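Glutathione peroxidase (Schistosoma mansoni, PDB 2V1M) catalyses the reduction of hydrogen peroxide to water with glutathione, which is oxidised to its disulfide. Local coordinates at residues 29-41 with 130-142. Sequence-based numbering, arbitrary orientation.
With SO4 (sulfate ion), chain B.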
loop_
_atom_site.group_PDB
_atom_site.type_symbol
_atom_site.label_atom_id
_atom_site.label_comp_id
_atom_site.label_asym_id
_atom_site.label_seq_id
_atom_site.Cartn_x
_atom_site.Cartn_y
_atom_site.Cartn_z
ATOM N N TYR A 29 4.165 -12.202 -3.074
ATOM C CA TYR A 29 5.037 -11.388 -2.224
ATOM C C TYR A 29 5.719 -12.170 -1.103
ATOM O O TYR A 29 6.407 -11.577 -0.261
ATOM C CB TYR A 29 4.242 -10.191 -1.683
ATOM C CG TYR A 29 3.751 -9.311 -2.820
ATOM C CD1 TYR A 29 4.636 -8.494 -3.500
ATOM C CD2 TYR A 29 2.439 -9.367 -3.250
ATOM C CE1 TYR A 29 4.209 -7.736 -4.583
ATOM C CE2 TYR A 29 1.987 -8.612 -4.359
ATOM C CZ TYR A 29 2.889 -7.806 -5.018
ATOM O OH TYR A 29 2.418 -7.078 -6.079
ATOM N N ARG A 30 5.574 -13.497 -1.106
ATOM C CA ARG A 30 6.216 -14.308 -0.063
ATOM C C ARG A 30 7.716 -14.033 -0.032
ATOM O O ARG A 30 8.399 -14.044 -1.065
ATOM C CB ARG A 30 6.001 -15.791 -0.331
ATOM C CG ARG A 30 6.232 -16.659 0.891
ATOM C CD ARG A 30 5.733 -18.090 0.677
ATOM N NE ARG A 30 4.271 -18.308 0.788
ATOM C CZ ARG A 30 3.644 -18.596 1.927
ATOM N NH1 ARG A 30 4.328 -18.601 3.054
ATOM N NH2 ARG A 30 2.326 -18.833 1.959
ATOM N N GLY A 31 8.230 -13.796 1.166
ATOM C CA GLY A 31 9.658 -13.602 1.355
ATOM C C GLY A 31 10.153 -12.178 1.154
ATOM O O GLY A 31 11.334 -11.934 1.379
ATOM N N HIS A 32 9.275 -11.266 0.743
ATOM C CA HIS A 32 9.625 -9.846 0.535
ATOM C C HIS A 32 8.963 -8.979 1.577
ATOM O O HIS A 32 7.876 -9.281 2.047
ATOM C CB HIS A 32 9.210 -9.432 -0.884
ATOM C CG HIS A 32 10.085 -10.082 -1.932
ATOM N ND1 HIS A 32 9.641 -10.480 -3.179
ATOM C CD2 HIS A 32 11.402 -10.421 -1.890
ATOM C CE1 HIS A 32 10.639 -11.035 -3.848
ATOM N NE2 HIS A 32 11.723 -11.000 -3.094
ATOM N N VAL A 33 9.631 -7.894 1.946
ATOM C CA VAL A 33 9.003 -6.895 2.813
ATOM C C VAL A 33 8.063 -6.073 1.954
ATOM O O VAL A 33 8.454 -5.663 0.856
ATOM C CB VAL A 33 10.091 -6.001 3.471
ATOM C CG1 VAL A 33 9.481 -4.818 4.224
ATOM C CG2 VAL A 33 10.978 -6.827 4.372
ATOM N N CYS A 34 6.834 -5.822 2.447
ATOM C CA CYS A 34 5.879 -5.057 1.679
ATOM C C CYS A 34 5.462 -3.801 2.410
ATOM O O CYS A 34 5.254 -3.814 3.636
ATOM C CB CYS A 34 4.612 -5.879 1.353
ATOM S SG CYS A 34 4.927 -7.369 0.387
ATOM N N LEU A 35 5.315 -2.723 1.645
ATOM C CA LEU A 35 4.759 -1.478 2.150
ATOM C C LEU A 35 3.459 -1.249 1.391
ATOM O O LEU A 35 3.488 -1.099 0.162
ATOM C CB LEU A 35 5.730 -0.309 1.949
ATOM C CG LEU A 35 5.251 0.994 2.626
ATOM C CD1 LEU A 35 5.248 0.870 4.173
ATOM C CD2 LEU A 35 6.125 2.154 2.150
ATOM N N ILE A 36 2.326 -1.322 2.103
ATOM C CA ILE A 36 1.012 -1.288 1.482
ATOM C C ILE A 36 0.383 0.070 1.756
ATOM O O ILE A 36 0.214 0.460 2.955
ATOM C CB ILE A 36 0.127 -2.462 2.000
ATOM C CG1 ILE A 36 0.850 -3.796 1.727
ATOM C CG2 ILE A 36 -1.237 -2.363 1.320
ATOM C CD1 ILE A 36 0.077 -5.034 2.167
ATOM N N VAL A 37 0.046 0.776 0.687
ATOM C CA VAL A 37 -0.365 2.186 0.789
ATOM C C VAL A 37 -1.682 2.356 0.071
ATOM O O VAL A 37 -1.829 1.920 -1.072
ATOM C CB VAL A 37 0.726 3.088 0.117
ATOM C CG1 VAL A 37 0.382 4.581 0.357
ATOM C CG2 VAL A 37 2.092 2.745 0.625
ATOM N N ASN A 38 -2.684 2.983 0.718
ATOM C CA ASN A 38 -3.901 3.388 0.005
ATOM C C ASN A 38 -3.653 4.767 -0.585
ATOM O O ASN A 38 -3.113 5.631 0.097
ATOM C CB ASN A 38 -5.133 3.342 0.905
ATOM C CG ASN A 38 -5.040 4.293 2.119
ATOM O OD1 ASN A 38 -4.166 4.128 2.988
ATOM N ND2 ASN A 38 -5.967 5.255 2.199
ATOM N N VAL A 39 -4.005 4.944 -1.870
ATOM C CA VAL A 39 -3.590 6.123 -2.603
ATOM C C VAL A 39 -4.789 6.850 -3.188
ATOM O O VAL A 39 -5.916 6.342 -3.244
ATOM C CB VAL A 39 -2.546 5.751 -3.709
ATOM C CG1 VAL A 39 -1.299 5.158 -3.082
ATOM C CG2 VAL A 39 -3.153 4.792 -4.744
ATOM N N ALA A 40 -4.516 8.093 -3.629
ATOM C CA ALA A 40 -5.487 8.945 -4.310
ATOM C C ALA A 40 -4.709 9.952 -5.139
ATOM O O ALA A 40 -3.662 10.464 -4.686
ATOM C CB ALA A 40 -6.378 9.680 -3.312
ATOM N N CYS A 41 -5.240 10.304 -6.310
ATOM C CA CYS A 41 -4.536 11.245 -7.179
ATOM C C CYS A 41 -4.808 12.706 -6.888
ATOM O O CYS A 41 -4.042 13.564 -7.383
ATOM C CB CYS A 41 -4.888 10.998 -8.653
ATOM S SG CYS A 41 -4.332 9.411 -9.339
ATOM N N ILE A 130 -9.130 3.496 8.716
ATOM C CA ILE A 130 -8.150 4.277 7.952
ATOM C C ILE A 130 -8.640 5.734 7.963
ATOM O O ILE A 130 -9.830 6.003 7.710
ATOM C CB ILE A 130 -8.011 3.749 6.512
ATOM C CG1 ILE A 130 -7.680 2.253 6.468
ATOM C CG2 ILE A 130 -7.020 4.593 5.715
ATOM C CD1 ILE A 130 -6.430 1.865 7.258
ATOM N N LYS A 131 -7.732 6.660 8.249
ATOM C CA LYS A 131 -8.165 8.025 8.486
ATOM C C LYS A 131 -8.182 8.928 7.269
ATOM O O LYS A 131 -8.980 9.872 7.219
ATOM C CB LYS A 131 -7.321 8.663 9.558
ATOM C CG LYS A 131 -7.591 8.086 10.923
ATOM C CD LYS A 131 -6.550 8.600 11.919
ATOM C CE LYS A 131 -6.831 8.190 13.352
ATOM N NZ LYS A 131 -6.952 6.725 13.518
ATOM N N TRP A 132 -7.333 8.663 6.283
ATOM C CA TRP A 132 -7.330 9.453 5.053
ATOM C C TRP A 132 -6.520 8.679 4.007
ATOM O O TRP A 132 -6.024 7.570 4.269
ATOM C CB TRP A 132 -6.782 10.897 5.285
ATOM C CG TRP A 132 -7.292 11.874 4.272
ATOM C CD1 TRP A 132 -6.567 12.532 3.314
ATOM C CD2 TRP A 132 -8.659 12.271 4.076
ATOM N NE1 TRP A 132 -7.403 13.317 2.541
ATOM C CE2 TRP A 132 -8.689 13.166 2.980
ATOM C CE3 TRP A 132 -9.878 11.977 4.738
ATOM C CZ2 TRP A 132 -9.879 13.777 2.534
ATOM C CZ3 TRP A 132 -11.061 12.596 4.292
ATOM C CH2 TRP A 132 -11.039 13.481 3.194
ATOM N N ASN A 133 -6.378 9.274 2.826
ATOM C CA ASN A 133 -5.461 8.725 1.823
ATOM C C ASN A 133 -4.037 8.648 2.379
ATOM O O ASN A 133 -3.611 9.472 3.187
ATOM C CB ASN A 133 -5.510 9.585 0.569
ATOM C CG ASN A 133 -6.919 9.837 0.099
ATOM O OD1 ASN A 133 -7.668 8.902 -0.226
ATOM N ND2 ASN A 133 -7.310 11.114 0.097
ATOM N N PHE A 134 -3.280 7.683 1.849
ATOM C CA PHE A 134 -1.850 7.525 2.104
ATOM C C PHE A 134 -1.504 7.061 3.510
ATOM O O PHE A 134 -0.443 7.391 4.025
ATOM C CB PHE A 134 -1.040 8.762 1.687
ATOM C CG PHE A 134 -1.175 9.055 0.210
ATOM C CD1 PHE A 134 -0.501 8.282 -0.732
ATOM C CD2 PHE A 134 -1.967 10.114 -0.248
ATOM C CE1 PHE A 134 -0.596 8.535 -2.084
ATOM C CE2 PHE A 134 -2.074 10.359 -1.610
ATOM C CZ PHE A 134 -1.413 9.599 -2.538
ATOM N N SER A 135 -2.369 6.250 4.128
ATOM C CA SER A 135 -1.883 5.475 5.277
ATOM C C SER A 135 -0.932 4.387 4.739
ATOM O O SER A 135 -0.932 4.063 3.532
ATOM C CB SER A 135 -3.051 4.812 5.997
ATOM O OG SER A 135 -2.708 4.486 7.327
ATOM N N LYS A 136 -0.095 3.840 5.628
ATOM C CA LYS A 136 0.899 2.834 5.260
ATOM C C LYS A 136 0.898 1.688 6.243
ATOM O O LYS A 136 0.890 1.912 7.468
ATOM C CB LYS A 136 2.324 3.417 5.165
ATOM C CG LYS A 136 2.509 4.529 4.152
ATOM C CD LYS A 136 2.283 5.971 4.688
ATOM C CE LYS A 136 2.517 6.959 3.567
ATOM N NZ LYS A 136 2.151 8.359 3.935
ATOM N N PHE A 137 0.958 0.448 5.736
ATOM C CA PHE A 137 1.199 -0.744 6.568
ATOM C C PHE A 137 2.488 -1.397 6.118
ATOM O O PHE A 137 2.724 -1.578 4.901
ATOM C CB PHE A 137 0.065 -1.770 6.467
ATOM C CG PHE A 137 -1.204 -1.336 7.131
ATOM C CD1 PHE A 137 -1.519 -1.757 8.417
ATOM C CD2 PHE A 137 -2.106 -0.493 6.475
ATOM C CE1 PHE A 137 -2.713 -1.388 9.030
ATOM C CE2 PHE A 137 -3.294 -0.124 7.068
ATOM C CZ PHE A 137 -3.593 -0.550 8.352
ATOM N N LEU A 138 3.328 -1.766 7.085
ATOM C CA LEU A 138 4.589 -2.439 6.828
ATOM C C LEU A 138 4.422 -3.918 7.219
ATOM O O LEU A 138 4.011 -4.251 8.340
ATOM C CB LEU A 138 5.694 -1.788 7.648
ATOM C CG LEU A 138 7.086 -2.390 7.518
ATOM C CD1 LEU A 138 7.581 -2.338 6.062
ATOM C CD2 LEU A 138 8.053 -1.689 8.460
ATOM N N VAL A 139 4.761 -4.782 6.255
ATOM C CA VAL A 139 4.553 -6.232 6.328
ATOM C C VAL A 139 5.914 -6.900 6.173
ATOM O O VAL A 139 6.681 -6.604 5.230
ATOM C CB VAL A 139 3.592 -6.660 5.219
ATOM C CG1 VAL A 139 3.379 -8.202 5.225
ATOM C CG2 VAL A 139 2.259 -5.930 5.297
ATOM N N ASP A 140 6.221 -7.815 7.100
ATOM C CA ASP A 140 7.512 -8.482 7.083
ATOM C C ASP A 140 7.591 -9.589 5.999
ATOM O O ASP A 140 6.645 -9.837 5.237
ATOM C CB ASP A 140 7.841 -8.979 8.506
ATOM C CG ASP A 140 7.040 -10.212 8.950
ATOM O OD1 ASP A 140 6.334 -10.843 8.131
ATOM O OD2 ASP A 140 7.157 -10.501 10.166
ATOM N N ARG A 141 8.770 -10.218 5.945
ATOM C CA ARG A 141 9.034 -11.254 4.935
ATOM C C ARG A 141 8.200 -12.526 5.111
ATOM O O ARG A 141 8.244 -13.383 4.214
ATOM C CB ARG A 141 10.496 -11.628 4.927
ATOM C CG ARG A 141 11.440 -10.501 4.416
ATOM C CD ARG A 141 12.865 -10.995 4.348
ATOM N NE ARG A 141 13.893 -10.017 3.965
ATOM C CZ ARG A 141 14.211 -9.694 2.714
ATOM N NH1 ARG A 141 13.510 -10.147 1.687
ATOM N NH2 ARG A 141 15.235 -8.875 2.461
ATOM N N GLN A 142 7.483 -12.642 6.239
ATOM C CA GLN A 142 6.542 -13.737 6.494
ATOM C C GLN A 142 5.091 -13.292 6.352
ATOM O O GLN A 142 4.165 -14.013 6.741
ATOM C CB GLN A 142 6.803 -14.383 7.877
ATOM C CG GLN A 142 8.110 -15.127 7.931
ATOM C CD GLN A 142 9.327 -14.227 8.036
ATOM O OE1 GLN A 142 9.366 -13.297 8.843
ATOM N NE2 GLN A 142 10.334 -14.523 7.231
HETATM S S SO4 B . -3.627 5.959 11.933
HETATM O O1 SO4 B . -4.986 5.373 12.184
HETATM O O2 SO4 B . -3.263 6.721 13.148
HETATM O O3 SO4 B . -2.702 4.827 11.719
HETATM O O4 SO4 B . -3.677 6.882 10.801
HETATM O O HOH W 1 5.754 -10.905 2.783
HETATM O O HOH W 2 -6.750 6.296 -0.413
#
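Cys34 with Val139 and Ile36 with Phe137 form the hydrogen-bonded pairs of an antiparallel ladder, in which strand 136-139 runs beside strand 33-39 at the centre of the thioredoxin-fold sheet. Ile36 N gives the straightest bond, to Phe137 O (2.8 Å, 173° at the hydrogen). The far edge of strand 33-39 pairs with strand 65-71.

Beyond the last bridge the Asn38 side chain carries the contact on, its CG held between backbone N and carbonyl carbon (chi1 61°). Past CB the amide comes nearer to 130-142; CG lies within 3.8 Å of Phe134 N, and OD1 takes a weak bond from Ser135 N. ND2 donates to Trp132 O (3.1 Å), which lies nearly in the amide plane, and also to a water that donates to Asn133 OD1. The straight ND2 bond to Trp132 O, backed by the weak one at OD1, favours this orientation of the amide. Asn38 O accepts from Phe134 N at 2.7 Å.

Phe134 lays one ring face over Val39 CA, a CH-pi contact, while the ring edge at CZ comes to 3.2 Å from Ala40 O. Val39 CG1 touches CE1, and helix 46-60 adds Thr46 and Asn49 to the ring's surroundings.

At the opposite end, Arg141 reaches along Gly31: CG packs on Val33 CG2, and NH1 meets Gly31 O at 2.8 Å, within both the guanidinium and carbonyl planes. NH2 bonds Leu166 O, so two carbonyls help fix the turn of the guanidinium.

In this oxidised state Asn133 ND2 bonds the cysteinesulfonic acid at position 43, the probable active-site residue. Asn38 ND2, the water and Asn133 thus form a hydrogen-bonded chain from the end of the strand pairing to position 43, consistent with the Asn38 amide helping to place Asn133.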